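Local coordinates for Glyco_hydro_cc domain-containing protein (PDB 6UB0) that probably hydrolyses beta-1,3-glucan as a curdlan-specific exo-glucanase of family GH128, and holds laminaribiose in its cleft, at residues A[72-75]-A[80-83]. Sequence-based numbering, arbitrary orientation.
Sequences AFNE and SQAN. With GLC (alpha-D-glucopyranose), chain B; BGC (beta-D-glucopyranose), chain C.
Asn74 and Gln81 meet through their side-chain amides on the loop that follows strand 69-71 of the TIM barrel, where the polypeptide turns back to form part of the glucan-binding pocket. The ND2 group of Asn74 serves two acceptors: a nearly straight bond (171°) to O2 of GLC, consistent with subsite -1, at 3.0 Å, and a more bent one to Gln81 OE1 at 3.2 Å. Gln81 OE1 lies in the plane of the Asn74 amide, yet the two amides are almost perpendicular (87°), and ND2 sits above the Gln81 carbonyl plane. OE1 of Gln81 thus accepts two hydrogen bonds, from Asn74 ND2 and from O2 of BGC (subsite -2), the latter at 2.8 Å. A bend at chi2 (-63°) turns the Gln81 amide towards both sugars, while its CG packs against Glu75. The extended Glu75 chain carries its carboxylate to the anomeric end of GLC, with OE2 3.5 Å from GLC C1; OE2 is hydrogen-bonded to His142. Glu176 of strand 172-180 touches Asn74 and Glu75 and binds GLC as well. The backbones are joined too: Ala82 N donates to Asn74 O at 3.1 Å and, weakly, to Glu75 O at 3.3 Å.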
ATOM      1  N   ALA A  72       2.970  -4.128  -6.754  1.00 23.20           N
ATOM      2  CA  ALA A  72       3.265  -3.615  -8.103  1.00 22.69           C
ATOM      3  C   ALA A  72       3.355  -2.087  -8.073  1.00 23.65           C
ATOM      4  O   ALA A  72       3.461  -1.522  -6.973  1.00 21.15           O
ATOM      5  CB  ALA A  72       2.215  -4.097  -9.059  1.00 24.68           C
ATOM      6  N   PHE A  73       3.243  -1.450  -9.245  1.00 22.62           N
ATOM      7  CA  PHE A  73       3.704  -0.073  -9.514  1.00 24.38           C
ATOM      8  C   PHE A  73       3.011   0.925  -8.570  1.00 23.43           C
ATOM      9  O   PHE A  73       1.856   0.770  -8.162  1.00 25.11           O
ATOM     10  CB  PHE A  73       3.482   0.234 -11.001  1.00 25.61           C
ATOM     11  CG  PHE A  73       3.617  -1.006 -11.871  1.00 27.74           C
ATOM     12  CD1 PHE A  73       4.828  -1.687 -11.966  1.00 29.77           C
ATOM     13  CD2 PHE A  73       2.527  -1.499 -12.589  1.00 27.59           C
ATOM     14  CE1 PHE A  73       4.970  -2.824 -12.758  1.00 29.93           C
ATOM     15  CE2 PHE A  73       2.669  -2.643 -13.392  1.00 28.81           C
ATOM     16  CZ  PHE A  73       3.878  -3.308 -13.453  1.00 29.92           C
ATOM     17  N   ASN A  74       3.760   1.959  -8.231  1.00 22.17           N
ATOM     18  CA  ASN A  74       3.282   3.090  -7.381  1.00 22.25           C
ATOM     19  C   ASN A  74       2.597   4.180  -8.207  1.00 21.34           C
ATOM     20  O   ASN A  74       3.307   5.011  -8.775  1.00 23.30           O
ATOM     21  CB  ASN A  74       4.425   3.696  -6.611  1.00 22.18           C
ATOM     22  CG  ASN A  74       3.894   4.502  -5.457  1.00 21.80           C
ATOM     23  OD1 ASN A  74       3.219   3.977  -4.592  1.00 22.77           O
ATOM     24  ND2 ASN A  74       4.135   5.796  -5.504  1.00 22.35           N
ATOM     25  N   GLU A  75       1.293   4.288  -8.098  1.00 21.98           N
ATOM     26  CA  GLU A  75       0.568   5.465  -8.713  1.00 23.33           C
ATOM     27  C   GLU A  75       0.928   5.567 -10.196  1.00 26.31           C
ATOM     28  O   GLU A  75       1.448   6.586 -10.702  1.00 27.41           O
ATOM     29  CB  GLU A  75       0.813   6.765  -7.937  1.00 22.86           C
ATOM     30  CG  GLU A  75       0.058   6.806  -6.615  1.00 22.60           C
ATOM     31  CD  GLU A  75       0.067   8.122  -5.882  1.00 23.58           C
ATOM     32  OE1 GLU A  75       0.606   9.101  -6.472  1.00 25.10           O
ATOM     33  OE2 GLU A  75      -0.568   8.151  -4.777  1.00 23.88           O
ATOM     34  N   SER A  80       4.194  11.976 -12.348  1.00 37.70           N
ATOM     35  CA  SER A  80       5.496  12.081 -11.641  1.00 38.55           C
ATOM     36  C   SER A  80       5.728  10.852 -10.761  1.00 37.66           C
ATOM     37  O   SER A  80       6.800  10.782 -10.158  1.00 37.39           O
ATOM     38  CB  SER A  80       5.570  13.303 -10.828  1.00 40.77           C
ATOM     39  OG  SER A  80       4.623  13.216  -9.803  1.00 39.13           O
ATOM     40  N   GLN A  81       4.784   9.918 -10.727  1.00 35.17           N
ATOM     41  CA  GLN A  81       5.013   8.589 -10.101  1.00 34.80           C
ATOM     42  C   GLN A  81       5.281   7.587 -11.212  1.00 33.93           C
ATOM     43  O   GLN A  81       6.063   7.900 -12.134  1.00 33.13           O
ATOM     44  CB  GLN A  81       3.845   8.253  -9.189  1.00 34.84           C
ATOM     45  CG  GLN A  81       3.662   9.268  -8.080  1.00 34.17           C
ATOM     46  CD  GLN A  81       4.871   9.301  -7.176  1.00 36.30           C
ATOM     47  OE1 GLN A  81       5.520   8.290  -6.935  1.00 34.60           O
ATOM     48  NE2 GLN A  81       5.212  10.483  -6.677  1.00 36.99           N
ATOM     49  N   ALA A  82       4.720   6.396 -11.133  1.00 31.51           N
ATOM     50  CA  ALA A  82       5.085   5.332 -12.068  1.00 32.77           C
ATOM     51  C   ALA A  82       4.848   5.855 -13.480  1.00 33.70           C
ATOM     52  O   ALA A  82       5.624   5.477 -14.342  1.00 39.19           O
ATOM     53  CB  ALA A  82       4.317   4.056 -11.823  1.00 30.86           C
ATOM     54  N   ASN A  83       3.736   6.543 -13.686  1.00 34.17           N
ATOM     55  CA  ASN A  83       3.374   7.255 -14.942  1.00 34.54           C
ATOM     56  C   ASN A  83       3.256   6.225 -16.067  1.00 34.09           C
ATOM     57  O   ASN A  83       4.163   6.170 -16.940  1.00 35.52           O
ATOM     58  CB  ASN A  83       4.407   8.327 -15.274  1.00 35.74           C
ATOM     59  CG  ASN A  83       4.046   9.030 -16.565  1.00 37.34           C
ATOM     60  OD1 ASN A  83       2.868   9.276 -16.805  1.00 34.97           O
ATOM     61  ND2 ASN A  83       5.034   9.262 -17.409  1.00 40.76           N
TER
HETATM   62  C1  GLC B   1       1.899   9.800  -2.977  1.00 34.76           C
HETATM   63  C2  GLC B   1       3.156   9.148  -3.573  1.00 33.11           C
HETATM   64  C3  GLC B   1       4.427   9.767  -2.988  1.00 34.24           C
HETATM   65  C4  GLC B   1       4.346  11.313  -3.107  1.00 35.59           C
HETATM   66  C5  GLC B   1       3.042  11.854  -2.586  1.00 36.51           C
HETATM   67  C6  GLC B   1       2.865  13.383  -2.680  1.00 37.79           C
HETATM   68  O1  GLC B   1       1.815   9.687  -1.548  1.00 36.12           O
HETATM   69  O2  GLC B   1       3.283   7.715  -3.403  1.00 29.84           O
HETATM   70  O3  GLC B   1       5.561   9.221  -3.661  1.00 32.54           O
HETATM   71  O4  GLC B   1       5.323  11.866  -2.290  1.00 40.04           O
HETATM   72  O5  GLC B   1       1.993  11.209  -3.310  1.00 37.03           O
HETATM   73  O6  GLC B   1       3.548  13.766  -3.838  1.00 39.32           O
HETATM   74  C2  BGC C   2       7.611   8.041  -3.730  1.00 32.24           C
HETATM   75  C3  BGC C   2       8.551   7.088  -3.052  1.00 31.29           C
HETATM   76  C4  BGC C   2       8.832   7.669  -1.684  1.00 32.53           C
HETATM   77  C5  BGC C   2       7.511   7.917  -0.926  1.00 32.95           C
HETATM   78  C6  BGC C   2       7.530   8.599   0.450  1.00 32.46           C
HETATM   79  C1  BGC C   2       6.371   8.323  -2.929  1.00 30.92           C
HETATM   80  O2  BGC C   2       7.241   7.386  -4.949  1.00 31.17           O
HETATM   81  O3  BGC C   2       9.735   6.772  -3.846  1.00 31.85           O
HETATM   82  O4  BGC C   2       9.707   6.706  -1.096  1.00 32.34           O
HETATM   83  O5  BGC C   2       6.647   8.827  -1.615  1.00 33.17           O
HETATM   84  O6  BGC C   2       8.349   9.795   0.322  1.00 35.20           O